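Local atomic coordinates of beta-mannosidase (Trichoderma harzianum, PDB entry 4CVU), a protein that probably hydrolyses terminal beta-linked mannose residues from the non-reducing ends of oligosaccharides, as a fungal beta-mannosidase of glycoside hydrolase family 2. Residues E738-A744 and F843-F849; E752-T758 and T800-A806; W175-V179 and I497-D502; L419-S423 and G486-F490. All blocks are in the same frame, centred on the assembly; numbering follows the deposited sequence.

Contact 1 of 4, residues E738-A744 and F843-F849; sequences EHVIASA and FTHHNHF. With CD (cadmium ion), chain Y.
The imidazole of His845 lies against the backbone and side chain of Ile741, where strand 843-849 passes over strand 740-744. With CG turned away from its own backbone N (chi1 -178°), the side chain reaches toward the neighbouring strand, and each atom finds a partner. CB approaches Val740 O at 3.4 Å, and CG lies 3.7 Å from Ile741 CA. ND1 comes within 3.1 Å of Ala742 N. CE1 meets Ala742 O at the ring's edge, 3.2 Å away. NE2, at the far end, faces Ile741 CG2, and CD2 has Glu738 OE2 beside it in the ring plane. Ile741 CB sits over one face, 3.6 Å from the centroid, in a CH-pi contact. Further along, Asn847 ND2 donates a nearly straight bond (164°) of 2.9 Å to Ala742 O, in the plane of both groups, while its OD1 turns to Lys684. Ala744 CB and Val740 CG2 add apolar contacts to Phe849 and Phe843. These strands lie at 25° in two different sheets that pack face to face. Glu738 OE1 stands only 2.7 Å from Thr844 O, two oxygens so close that the carboxyl group probably carries a proton here.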
loop_
_atom_site.group_PDB
_atom_site.type_symbol
_atom_site.label_atom_id
_atom_site.label_comp_id
_atom_site.label_asym_id
_atom_site.label_seq_id
_atom_site.Cartn_x
_atom_site.Cartn_y
_atom_site.Cartn_z
ATOM N N GLU A 738 28.829 -16.194 20.241
ATOM C CA GLU A 738 29.154 -16.090 21.660
ATOM C C GLU A 738 30.626 -16.501 21.890
ATOM O O GLU A 738 31.226 -17.231 21.088
ATOM C CB GLU A 738 28.204 -16.963 22.500
ATOM C CG GLU A 738 26.808 -16.367 22.669
ATOM C CD GLU A 738 26.019 -17.032 23.767
ATOM O OE1 GLU A 738 26.507 -17.010 24.898
ATOM O OE2 GLU A 738 24.962 -17.600 23.529
ATOM N N HIS A 739 31.196 -16.003 22.984
ATOM C CA HIS A 739 32.624 -16.239 23.285
ATOM C C HIS A 739 32.987 -17.710 23.335
ATOM O O HIS A 739 33.987 -18.102 22.796
ATOM C CB HIS A 739 33.040 -15.531 24.576
ATOM C CG HIS A 739 32.981 -14.042 24.484
ATOM N ND1 HIS A 739 33.821 -13.308 23.673
ATOM C CD2 HIS A 739 32.170 -13.148 25.096
ATOM C CE1 HIS A 739 33.525 -12.022 23.791
ATOM N NE2 HIS A 739 32.537 -11.897 24.654
ATOM N N VAL A 740 32.146 -18.519 23.984
ATOM C CA VAL A 740 32.360 -19.956 24.145
ATOM C C VAL A 740 31.080 -20.685 23.693
ATOM O O VAL A 740 30.005 -20.440 24.235
ATOM C CB VAL A 740 32.668 -20.288 25.629
ATOM C CG1 VAL A 740 33.117 -21.723 25.800
ATOM C CG2 VAL A 740 33.738 -19.354 26.181
ATOM N N ILE A 741 31.208 -21.549 22.688
ATOM C CA ILE A 741 30.080 -22.264 22.100
ATOM C C ILE A 741 30.382 -23.751 22.008
ATOM O O ILE A 741 31.536 -24.158 21.887
ATOM C CB ILE A 741 29.708 -21.703 20.690
ATOM C CG1 ILE A 741 30.890 -21.847 19.707
ATOM C CG2 ILE A 741 29.290 -20.234 20.801
ATOM C CD1 ILE A 741 30.519 -21.605 18.251
ATOM N N ALA A 742 29.325 -24.545 22.111
ATOM C CA ALA A 742 29.330 -25.982 21.823
ATOM C C ALA A 742 28.589 -26.186 20.520
ATOM O O ALA A 742 27.455 -25.727 20.372
ATOM C CB ALA A 742 28.631 -26.751 22.941
ATOM N N SER A 743 29.209 -26.883 19.585
ATOM C CA SER A 743 28.725 -26.933 18.224
ATOM C C SER A 743 28.584 -28.379 17.769
ATOM O O SER A 743 29.485 -29.183 18.016
ATOM C CB SER A 743 29.692 -26.184 17.298
ATOM O OG SER A 743 29.747 -24.782 17.583
ATOM N N ALA A 744 27.466 -28.691 17.097
ATOM C CA ALA A 744 27.181 -30.052 16.629
ATOM C C ALA A 744 27.453 -30.166 15.150
ATOM O O ALA A 744 26.858 -29.454 14.365
ATOM C CB ALA A 744 25.729 -30.427 16.907
ATOM N N PHE A 843 30.150 -17.927 31.256
ATOM C CA PHE A 843 29.735 -18.031 29.855
ATOM C C PHE A 843 28.775 -19.215 29.654
ATOM O O PHE A 843 29.069 -20.337 30.076
ATOM C CB PHE A 843 30.967 -18.223 28.968
ATOM C CG PHE A 843 31.968 -17.119 29.079
ATOM C CD1 PHE A 843 31.727 -15.886 28.489
ATOM C CD2 PHE A 843 33.149 -17.306 29.772
ATOM C CE1 PHE A 843 32.641 -14.849 28.586
ATOM C CE2 PHE A 843 34.075 -16.276 29.877
ATOM C CZ PHE A 843 33.818 -15.043 29.284
ATOM N N THR A 844 27.625 -18.972 29.037
ATOM C CA THR A 844 26.662 -20.037 28.754
ATOM C C THR A 844 26.176 -19.979 27.297
ATOM O O THR A 844 25.945 -18.917 26.748
ATOM C CB THR A 844 25.427 -19.905 29.640
ATOM O OG1 THR A 844 24.931 -18.593 29.467
ATOM C CG2 THR A 844 25.777 -20.054 31.040
ATOM N N HIS A 845 26.022 -21.141 26.701
ATOM C CA HIS A 845 25.602 -21.275 25.318
ATOM C C HIS A 845 24.559 -22.391 25.236
ATOM O O HIS A 845 24.782 -23.449 25.767
ATOM C CB HIS A 845 26.811 -21.661 24.459
ATOM C CG HIS A 845 26.510 -21.791 23.017
ATOM N ND1 HIS A 845 26.727 -22.947 22.311
ATOM C CD2 HIS A 845 25.999 -20.898 22.139
ATOM C CE1 HIS A 845 26.373 -22.755 21.060
ATOM N NE2 HIS A 845 25.939 -21.517 20.930
ATOM N N HIS A 846 23.452 -22.127 24.556
ATOM C CA HIS A 846 22.373 -23.075 24.305
ATOM C C HIS A 846 22.376 -23.476 22.835
ATOM O O HIS A 846 22.653 -22.685 21.974
ATOM C CB HIS A 846 21.026 -22.487 24.709
ATOM C CG HIS A 846 20.974 -22.097 26.144
ATOM N ND1 HIS A 846 21.539 -20.931 26.619
ATOM C CD2 HIS A 846 20.510 -22.757 27.236
ATOM C CE1 HIS A 846 21.395 -20.874 27.932
ATOM N NE2 HIS A 846 20.780 -21.974 28.331
ATOM N N ASN A 847 22.084 -24.726 22.577
ATOM C CA ASN A 847 22.112 -25.263 21.231
ATOM C C ASN A 847 21.298 -26.559 21.213
ATOM O O ASN A 847 20.805 -27.009 22.269
ATOM C CB ASN A 847 23.557 -25.515 20.807
ATOM C CG ASN A 847 23.730 -25.598 19.304
ATOM O OD1 ASN A 847 22.760 -25.634 18.534
ATOM N ND2 ASN A 847 24.972 -25.602 18.877
ATOM N N HIS A 848 21.114 -27.134 20.030
ATOM C CA HIS A 848 20.447 -28.419 19.891
ATOM C C HIS A 848 20.957 -29.210 18.686
ATOM O O HIS A 848 21.535 -28.642 17.758
ATOM C CB HIS A 848 18.938 -28.211 19.759
ATOM C CG HIS A 848 18.491 -27.933 18.361
ATOM N ND1 HIS A 848 18.923 -26.847 17.647
ATOM C CD2 HIS A 848 17.695 -28.631 17.523
ATOM C CE1 HIS A 848 18.398 -26.866 16.436
ATOM N NE2 HIS A 848 17.635 -27.934 16.342
ATOM N N PHE A 849 20.704 -30.516 18.687
ATOM C CA PHE A 849 20.982 -31.355 17.535
ATOM C C PHE A 849 19.791 -32.251 17.214
ATOM O O PHE A 849 19.326 -33.033 18.061
ATOM C CB PHE A 849 22.199 -32.234 17.737
ATOM C CG PHE A 849 22.378 -33.249 16.646
ATOM C CD1 PHE A 849 22.653 -32.841 15.340
ATOM C CD2 PHE A 849 22.267 -34.599 16.899
ATOM C CE1 PHE A 849 22.824 -33.777 14.310
ATOM C CE2 PHE A 849 22.438 -35.538 15.882
ATOM C CZ PHE A 849 22.710 -35.129 14.583
HETATM CD CD CD Y . 18.268 -24.542 18.516
HETATM O O HOH W 1 23.218 -19.310 23.854
HETATM O O HOH W 2 27.857 -15.992 27.744
HETATM O O HOH W 3 25.366 -26.830 16.139
HETATM O O HOH W 4 15.854 -23.859 17.336
HETATM O O HOH W 5 18.129 -23.774 21.192
#

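Contact 2 of 4, residues E752-T758 and T800-A806; sequences ELEIWVT and TTQIITA
Main-chain hydrogen bonds join Leu753 to Ala806, Ile755 to Ile804 and Val757 to Thr801 along two antiparallel strands. Leu753 N reaches Ala806 O at 2.7 Å, and Ala806 N answers to Leu753 O. Between Ile755 and Trp756 the register slips by one: Ile755 O accepts from both Ile803 N at 2.9 Å and Ile804 N at 3.3 Å. This is a classic beta bulge, with Ile803 and Ile804 together set against Ile755. Among the side chains, Thr758 OG1 and Thr800 OG1 are hydrogen-bonded at 2.7 Å, either being a possible donor. The strands form the middle and one outer member of a three-stranded sheet in the Ig-like mannosidase domain, whose second sheet covers the face bearing Ile755, Val757 and Ile804 through Val769 and Leu771. There the end of Ile803 reaches across, CD1 touching Val757 CG2 at 3.8 Å and Ile755 CG2, while Ile755 lies alongside Ile804, pointing the same way. On the other face Gln802 CB stands 3.6 Å from the centroid of the six-membered ring of Trp756, 4° off its normal. The extended chain (chi2 -176°) carries the amide past the CE2-CZ2 edge, its plane 19° from the ring's, with Gln802 OE1 3.4 Å from Trp756 CZ2. The indole NE1 donates in its own plane to Glu754 OE1 at 3.0 Å, on the anti side and out of the carboxylate plane; Arg692 adds a cation-pi contact.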
loop_
_atom_site.group_PDB
_atom_site.type_symbol
_atom_site.label_atom_id
_atom_site.label_comp_id
_atom_site.label_asym_id
_atom_site.label_seq_id
_atom_site.Cartn_x
_atom_site.Cartn_y
_atom_site.Cartn_z
ATOM N N GLU A 752 27.572 -39.773 11.391
ATOM C CA GLU A 752 28.426 -39.521 12.545
ATOM C C GLU A 752 28.157 -38.130 13.135
ATOM O O GLU A 752 28.100 -37.137 12.403
ATOM C CB GLU A 752 29.893 -39.635 12.111
ATOM C CG GLU A 752 30.876 -39.967 13.236
ATOM C CD GLU A 752 30.984 -41.464 13.518
ATOM O OE1 GLU A 752 30.260 -42.242 12.853
ATOM O OE2 GLU A 752 31.791 -41.874 14.402
ATOM N N LEU A 753 28.008 -38.062 14.448
ATOM C CA LEU A 753 27.890 -36.791 15.166
ATOM C C LEU A 753 29.207 -36.474 15.904
ATOM O O LEU A 753 29.809 -37.365 16.520
ATOM C CB LEU A 753 26.712 -36.829 16.150
ATOM C CG LEU A 753 26.537 -35.716 17.187
ATOM C CD1 LEU A 753 26.210 -34.376 16.555
ATOM C CD2 LEU A 753 25.457 -36.111 18.197
ATOM N N GLU A 754 29.651 -35.215 15.795
ATOM C CA GLU A 754 30.762 -34.683 16.595
ATOM C C GLU A 754 30.293 -33.426 17.279
ATOM O O GLU A 754 29.568 -32.652 16.678
ATOM C CB GLU A 754 31.963 -34.341 15.735
ATOM C CG GLU A 754 32.530 -35.548 14.997
ATOM C CD GLU A 754 33.783 -35.230 14.199
ATOM O OE1 GLU A 754 34.156 -34.053 14.082
ATOM O OE2 GLU A 754 34.410 -36.180 13.673
ATOM N N ILE A 755 30.676 -33.250 18.545
ATOM C CA ILE A 755 30.458 -31.989 19.243
ATOM C C ILE A 755 31.804 -31.406 19.657
ATOM O O ILE A 755 32.625 -32.069 20.296
ATOM C CB ILE A 755 29.539 -32.130 20.461
ATOM C CG1 ILE A 755 28.193 -32.685 19.996
ATOM C CG2 ILE A 755 29.324 -30.762 21.099
ATOM C CD1 ILE A 755 27.443 -33.408 21.052
ATOM N N TRP A 756 32.021 -30.159 19.264
ATOM C CA TRP A 756 33.241 -29.433 19.575
ATOM C C TRP A 756 32.902 -28.212 20.379
ATOM O O TRP A 756 31.838 -27.605 20.167
ATOM C CB TRP A 756 33.900 -28.966 18.287
ATOM C CG TRP A 756 34.387 -30.055 17.403
ATOM C CD1 TRP A 756 33.642 -30.934 16.708
ATOM C CD2 TRP A 756 35.746 -30.334 17.091
ATOM N NE1 TRP A 756 34.456 -31.763 15.964
ATOM C CE2 TRP A 756 35.756 -31.402 16.179
ATOM C CE3 TRP A 756 36.962 -29.748 17.458
ATOM C CZ2 TRP A 756 36.938 -31.930 15.652
ATOM C CZ3 TRP A 756 38.138 -30.277 16.945
ATOM C CH2 TRP A 756 38.119 -31.364 16.052
ATOM N N VAL A 757 33.806 -27.845 21.287
ATOM C CA VAL A 757 33.709 -26.593 22.018
ATOM C C VAL A 757 34.780 -25.614 21.497
ATOM O O VAL A 757 35.985 -25.956 21.429
ATOM C CB VAL A 757 33.869 -26.793 23.530
ATOM C CG1 VAL A 757 33.973 -25.457 24.249
ATOM C CG2 VAL A 757 32.712 -27.610 24.106
ATOM N N THR A 758 34.349 -24.389 21.191
ATOM C CA THR A 758 35.222 -23.386 20.574
ATOM C C THR A 758 35.135 -22.092 21.350
ATOM O O THR A 758 34.051 -21.686 21.728
ATOM C CB THR A 758 34.815 -23.132 19.096
ATOM O OG1 THR A 758 34.948 -24.337 18.334
ATOM C CG2 THR A 758 35.700 -22.078 18.467
ATOM N N THR A 800 39.822 -24.619 19.802
ATOM C CA THR A 800 38.678 -25.524 19.799
ATOM C C THR A 800 39.099 -26.853 20.432
ATOM O O THR A 800 40.290 -27.127 20.522
ATOM C CB THR A 800 38.169 -25.729 18.365
ATOM O OG1 THR A 800 36.840 -26.246 18.395
ATOM C CG2 THR A 800 39.099 -26.672 17.576
ATOM N N THR A 801 38.131 -27.661 20.879
ATOM C CA THR A 801 38.421 -29.027 21.372
ATOM C C THR A 801 37.258 -29.964 21.096
ATOM O O THR A 801 36.109 -29.587 21.284
ATOM C CB THR A 801 38.751 -29.002 22.895
ATOM O OG1 THR A 801 39.118 -30.299 23.348
ATOM C CG2 THR A 801 37.585 -28.522 23.716
ATOM N N GLN A 802 37.548 -31.185 20.655
ATOM C CA GLN A 802 36.494 -32.161 20.401
ATOM C C GLN A 802 36.084 -32.901 21.688
ATOM O O GLN A 802 36.924 -33.500 22.349
ATOM C CB GLN A 802 36.919 -33.155 19.328
ATOM C CG GLN A 802 35.726 -33.913 18.737
ATOM C CD GLN A 802 36.121 -34.978 17.745
ATOM O OE1 GLN A 802 37.200 -34.965 17.216
ATOM N NE2 GLN A 802 35.233 -35.892 17.490
ATOM N N ILE A 803 34.793 -32.853 22.032
ATOM C CA ILE A 803 34.308 -33.411 23.305
ATOM C C ILE A 803 33.430 -34.658 23.157
ATOM O O ILE A 803 33.298 -35.415 24.090
ATOM C CB ILE A 803 33.562 -32.357 24.166
ATOM C CG1 ILE A 803 32.318 -31.802 23.465
ATOM C CG2 ILE A 803 34.490 -31.224 24.534
ATOM C CD1 ILE A 803 31.340 -31.150 24.432
ATOM N N ILE A 804 32.821 -34.854 21.989
ATOM C CA ILE A 804 31.972 -36.017 21.740
ATOM C C ILE A 804 32.171 -36.498 20.305
ATOM O O ILE A 804 32.260 -35.698 19.376
ATOM C CB ILE A 804 30.462 -35.683 21.920
ATOM C CG1 ILE A 804 30.082 -35.463 23.398
ATOM C CG2 ILE A 804 29.595 -36.772 21.310
ATOM C CD1 ILE A 804 30.150 -36.708 24.270
ATOM N N THR A 805 32.248 -37.803 20.132
ATOM C CA THR A 805 32.044 -38.391 18.831
ATOM C C THR A 805 31.112 -39.585 18.978
ATOM O O THR A 805 31.244 -40.346 19.938
ATOM C CB THR A 805 33.360 -38.809 18.162
ATOM O OG1 THR A 805 33.111 -39.117 16.785
ATOM C CG2 THR A 805 34.000 -40.007 18.845
ATOM N N ALA A 806 30.165 -39.734 18.044
ATOM C CA ALA A 806 29.184 -40.824 18.103
ATOM C C ALA A 806 28.590 -41.167 16.750
ATOM O O ALA A 806 28.075 -40.289 16.050
ATOM C CB ALA A 806 28.070 -40.445 19.045
#

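Contact 3 of 4, residues W175-V179 and I497-D502; sequences WPASV and IAQGAD. With NA (sodium ion), chain B.
Apolar contacts carry nearly all of the packing between Pro176, Val179 and the last turn of helix 490-501. The Pro176 ring rests on two consecutive residues: its CB lies 3.8 Å from Ala501 CB, and its CG is an equal 3.8 Å from Asp502 CB. Val179 uses a single branch, CG2, which approaches Ala498 CB at 3.8 Å and touches Ile497 CG2 more loosely. Between them Ser178 offers its hydroxyl oxygen to methyl groups. With chi1 at 64°, OG is set between backbone N and carbonyl carbon and points to the helix, 3.4 Å from Ile497 CG2 and just as near Ala501 CB. No hydrogen bond crosses the contact; backbone bonds stay local, such as Val179 N to Pro176 O, which folds the loop into a turn. Metal binding supplies the polar component at the edge. Both carboxylate oxygens of Asp502, OD1 and OD2, hold the sodium ion at 2.6 Å, and Thr505 completes the protein's share of that site. Asp502 is the residue at which the chain leaves the helix, so the proline packs beside a metal ligand. The arrangement joins the galactose-binding-like domain to a helix of the barrel, consistent with the multidomain architecture of family 2 glycosidases.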
loop_
_atom_site.group_PDB
_atom_site.type_symbol
_atom_site.label_atom_id
_atom_site.label_comp_id
_atom_site.label_asym_id
_atom_site.label_seq_id
_atom_site.Cartn_x
_atom_site.Cartn_y
_atom_site.Cartn_z
ATOM N N TRP A 175 35.811 -2.504 -22.571
ATOM C CA TRP A 175 36.131 -3.784 -21.986
ATOM C C TRP A 175 35.148 -4.801 -22.544
ATOM O O TRP A 175 34.068 -4.419 -23.052
ATOM C CB TRP A 175 35.957 -3.719 -20.452
ATOM C CG TRP A 175 36.930 -2.871 -19.731
ATOM C CD1 TRP A 175 38.056 -3.295 -19.089
ATOM C CD2 TRP A 175 36.867 -1.457 -19.539
ATOM N NE1 TRP A 175 38.703 -2.233 -18.518
ATOM C CE2 TRP A 175 37.992 -1.091 -18.771
ATOM C CE3 TRP A 175 35.974 -0.456 -19.945
ATOM C CZ2 TRP A 175 38.253 0.227 -18.408
ATOM C CZ3 TRP A 175 36.236 0.861 -19.586
ATOM C CH2 TRP A 175 37.366 1.191 -18.823
ATOM N N PRO A 176 35.488 -6.091 -22.422
ATOM C CA PRO A 176 34.547 -7.152 -22.783
ATOM C C PRO A 176 33.246 -7.036 -22.001
ATOM O O PRO A 176 33.242 -6.542 -20.876
ATOM C CB PRO A 176 35.285 -8.445 -22.417
ATOM C CG PRO A 176 36.713 -8.060 -22.391
ATOM C CD PRO A 176 36.780 -6.629 -21.986
ATOM N N ALA A 177 32.161 -7.483 -22.625
ATOM C CA ALA A 177 30.835 -7.389 -22.069
ATOM C C ALA A 177 30.742 -8.049 -20.682
ATOM O O ALA A 177 30.106 -7.514 -19.791
ATOM C CB ALA A 177 29.839 -8.029 -23.037
ATOM N N SER A 178 31.411 -9.186 -20.499
ATOM C CA SER A 178 31.371 -9.896 -19.231
ATOM C C SER A 178 32.026 -9.107 -18.082
ATOM O O SER A 178 31.664 -9.284 -16.923
ATOM C CB SER A 178 31.988 -11.303 -19.364
ATOM O OG SER A 178 33.359 -11.246 -19.674
ATOM N N VAL A 179 32.968 -8.227 -18.423
ATOM C CA VAL A 179 33.681 -7.407 -17.448
ATOM C C VAL A 179 32.836 -6.194 -17.000
ATOM O O VAL A 179 32.902 -5.808 -15.841
ATOM C CB VAL A 179 35.048 -6.958 -17.998
ATOM C CG1 VAL A 179 35.738 -5.977 -17.069
ATOM C CG2 VAL A 179 35.971 -8.165 -18.221
ATOM N N ILE A 497 37.891 -13.198 -14.865
ATOM C CA ILE A 497 36.870 -13.024 -15.912
ATOM C C ILE A 497 37.504 -12.276 -17.117
ATOM O O ILE A 497 37.334 -12.673 -18.260
ATOM C CB ILE A 497 35.599 -12.283 -15.403
ATOM C CG1 ILE A 497 34.757 -13.207 -14.540
ATOM C CG2 ILE A 497 34.763 -11.786 -16.579
ATOM C CD1 ILE A 497 33.637 -12.498 -13.812
ATOM N N ALA A 498 38.251 -11.233 -16.828
ATOM C CA ALA A 498 38.941 -10.502 -17.862
ATOM C C ALA A 498 40.000 -11.358 -18.587
ATOM O O ALA A 498 40.082 -11.292 -19.802
ATOM C CB ALA A 498 39.525 -9.240 -17.331
ATOM N N GLN A 499 40.762 -12.165 -17.871
ATOM C CA GLN A 499 41.687 -13.070 -18.525
ATOM C C GLN A 499 40.983 -14.048 -19.447
ATOM O O GLN A 499 41.406 -14.231 -20.579
ATOM C CB GLN A 499 42.573 -13.804 -17.520
ATOM C CG GLN A 499 43.155 -15.129 -18.040
ATOM C CD GLN A 499 44.637 -15.247 -17.795
ATOM O OE1 GLN A 499 45.429 -14.752 -18.578
ATOM N NE2 GLN A 499 45.024 -15.893 -16.686
ATOM N N GLY A 500 39.914 -14.660 -18.976
ATOM C CA GLY A 500 39.114 -15.516 -19.800
ATOM C C GLY A 500 38.482 -14.824 -20.996
ATOM O O GLY A 500 38.416 -15.361 -22.058
ATOM N N ALA A 501 37.969 -13.637 -20.799
ATOM C CA ALA A 501 37.161 -12.987 -21.813
ATOM C C ALA A 501 38.016 -12.388 -22.923
ATOM O O ALA A 501 37.586 -12.354 -24.063
ATOM C CB ALA A 501 36.304 -11.905 -21.191
ATOM N N ASP A 502 39.210 -11.903 -22.595
ATOM C CA ASP A 502 40.113 -11.306 -23.604
ATOM C C ASP A 502 41.568 -11.533 -23.230
ATOM O O ASP A 502 42.211 -10.631 -22.722
ATOM C CB ASP A 502 39.829 -9.803 -23.731
ATOM C CG ASP A 502 40.476 -9.166 -24.972
ATOM O OD1 ASP A 502 41.464 -9.700 -25.525
ATOM O OD2 ASP A 502 39.990 -8.102 -25.382
HETATM NA NA NA B . 41.928 -7.572 -26.976
#

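Contact 4 of 4, residues L419-S423 and G486-F490; sequences LRVWS and GGNEF
Extended torsions bring Arg420 and Asn488 together: Arg420 has CG opposite its backbone N (chi1 164°) and runs on extended to NE, and Asn488, its CG likewise pointing off from the backbone N (chi1 168°), turns its amide to meet it. Arg420 NH2 donates to Asn488 OD1 at 3.1 Å with an N-H...O angle of 155°. The oxygen lies at the edge of the guanidinium, in its plane, whereas the donor sits tilted from the carbonyl plane of the amide. The rest of the guanidinium is gripped by acids, NE by Glu446 and NH1 by Glu594, two salt bridges that would fix its rotation. Asn488 ND2 bonds to Ser450 OG and, weakly, to Glu489 OE1 at 3.3 Å. That amide also packs obliquely on the indole of Trp422, with ND2 3.6 Å from NE1. Ser423 OG approaches Asn488 CB at 3.3 Å while bonding to Glu446. All the residues that touch here are buried. Strands 418-421 and 481-485 are parallel strands of the barrel sheet, and the contact lies at their C-terminal ends. An Asn-Glu pair after such a strand fits the signature of clan GH-A (beta/alpha)8-barrel glycosidases, in which this end carries the active site.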
loop_
_atom_site.group_PDB
_atom_site.type_symbol
_atom_site.label_atom_id
_atom_site.label_comp_id
_atom_site.label_asym_id
_atom_site.label_seq_id
_atom_site.Cartn_x
_atom_site.Cartn_y
_atom_site.Cartn_z
ATOM N N LEU A 419 32.606 -4.846 11.398
ATOM C CA LEU A 419 31.879 -4.754 10.154
ATOM C C LEU A 419 32.847 -4.516 9.012
ATOM O O LEU A 419 33.806 -3.718 9.123
ATOM C CB LEU A 419 30.817 -3.615 10.169
ATOM C CG LEU A 419 29.723 -3.699 11.213
ATOM C CD1 LEU A 419 28.946 -2.387 11.307
ATOM C CD2 LEU A 419 28.773 -4.828 10.924
ATOM N N ARG A 420 32.584 -5.159 7.876
ATOM C CA ARG A 420 33.215 -4.776 6.648
ATOM C C ARG A 420 32.351 -3.773 5.935
ATOM O O ARG A 420 31.237 -4.112 5.546
ATOM C CB ARG A 420 33.424 -5.973 5.728
ATOM C CG ARG A 420 33.728 -5.552 4.308
ATOM C CD ARG A 420 34.375 -6.698 3.562
ATOM N NE ARG A 420 34.594 -6.377 2.154
ATOM C CZ ARG A 420 34.040 -6.987 1.109
ATOM N NH1 ARG A 420 33.168 -7.977 1.241
ATOM N NH2 ARG A 420 34.369 -6.594 -0.105
ATOM N N VAL A 421 32.868 -2.563 5.761
ATOM C CA VAL A 421 32.173 -1.505 5.060
ATOM C C VAL A 421 32.418 -1.711 3.557
ATOM O O VAL A 421 33.406 -1.259 2.989
ATOM C CB VAL A 421 32.593 -0.096 5.527
ATOM C CG1 VAL A 421 31.704 0.966 4.898
ATOM C CG2 VAL A 421 32.514 0.009 7.019
ATOM N N TRP A 422 31.462 -2.403 2.948
ATOM C CA TRP A 422 31.514 -2.921 1.607
ATOM C C TRP A 422 31.621 -1.841 0.535
ATOM O O TRP A 422 30.955 -0.821 0.620
ATOM C CB TRP A 422 30.227 -3.750 1.387
ATOM C CG TRP A 422 30.047 -4.237 -0.031
ATOM C CD1 TRP A 422 30.613 -5.362 -0.577
ATOM C CD2 TRP A 422 29.277 -3.630 -1.061
ATOM N NE1 TRP A 422 30.207 -5.502 -1.885
ATOM C CE2 TRP A 422 29.400 -4.442 -2.210
ATOM C CE3 TRP A 422 28.507 -2.457 -1.142
ATOM C CZ2 TRP A 422 28.782 -4.123 -3.428
ATOM C CZ3 TRP A 422 27.882 -2.148 -2.335
ATOM C CH2 TRP A 422 28.029 -2.969 -3.468
ATOM N N SER A 423 32.448 -2.072 -0.482
ATOM C CA SER A 423 32.488 -1.171 -1.661
ATOM C C SER A 423 31.684 -1.811 -2.792
ATOM O O SER A 423 31.836 -3.009 -3.026
ATOM C CB SER A 423 33.944 -0.890 -2.097
ATOM O OG SER A 423 34.664 -2.111 -2.382
ATOM N N GLY A 486 41.404 -1.789 -1.508
ATOM C CA GLY A 486 41.279 -0.992 -2.744
ATOM C C GLY A 486 39.943 -1.131 -3.449
ATOM O O GLY A 486 39.496 -0.225 -4.179
ATOM N N GLY A 487 39.264 -2.256 -3.210
ATOM C CA GLY A 487 37.976 -2.488 -3.856
ATOM C C GLY A 487 37.501 -3.914 -3.810
ATOM O O GLY A 487 38.237 -4.842 -3.422
ATOM N N ASN A 488 36.270 -4.099 -4.229
ATOM C CA ASN A 488 35.594 -5.373 -4.064
ATOM C C ASN A 488 35.746 -6.273 -5.279
ATOM O O ASN A 488 35.472 -5.895 -6.376
ATOM C CB ASN A 488 34.130 -5.087 -3.696
ATOM C CG ASN A 488 33.251 -6.308 -3.770
ATOM O OD1 ASN A 488 33.433 -7.246 -3.023
ATOM N ND2 ASN A 488 32.320 -6.317 -4.715
ATOM N N GLU A 489 36.172 -7.508 -5.018
ATOM C CA GLU A 489 36.220 -8.612 -6.006
ATOM C C GLU A 489 37.066 -8.479 -7.293
ATOM O O GLU A 489 36.575 -8.745 -8.378
ATOM C CB GLU A 489 34.797 -9.039 -6.376
ATOM C CG GLU A 489 34.336 -10.273 -5.599
ATOM C CD GLU A 489 32.886 -10.205 -5.163
ATOM O OE1 GLU A 489 32.110 -9.436 -5.791
ATOM O OE2 GLU A 489 32.521 -10.954 -4.192
ATOM N N PHE A 490 38.327 -8.092 -7.161
ATOM C CA PHE A 490 39.178 -7.943 -8.279
ATOM C C PHE A 490 39.917 -9.244 -8.587
ATOM O O PHE A 490 39.596 -9.889 -9.520
ATOM C CB PHE A 490 40.164 -6.816 -8.011
ATOM C CG PHE A 490 39.582 -5.487 -8.266
ATOM C CD1 PHE A 490 38.737 -4.907 -7.358
ATOM C CD2 PHE A 490 39.785 -4.869 -9.461
ATOM C CE1 PHE A 490 38.149 -3.702 -7.641
ATOM C CE2 PHE A 490 39.208 -3.657 -9.759
ATOM C CZ PHE A 490 38.390 -3.062 -8.837
#

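From the N terminus, contact 3 opens first, in the loop at 175-179 of the galactose-binding-like domain. Before it closes at 497-502, contact 4 both opens at 419-423 and closes at 486-490, so its shorter loop lies wholly within the longer one. The two do not touch, their nearest atoms about 7 Å apart, but helix 490-501 follows directly from one to the other. Contact 1 opens next, at 738-744, and encloses contact 2 before ending at 843-849. Here the pair does touch: Ser743 N probably bonds to Trp756 O at 2.8 Å. No loops cross. Contact 3 ties an N-terminal domain to the barrel, contact 4 joins two strand ends within it, and contacts 1 and 2 build the Ig-like sandwich.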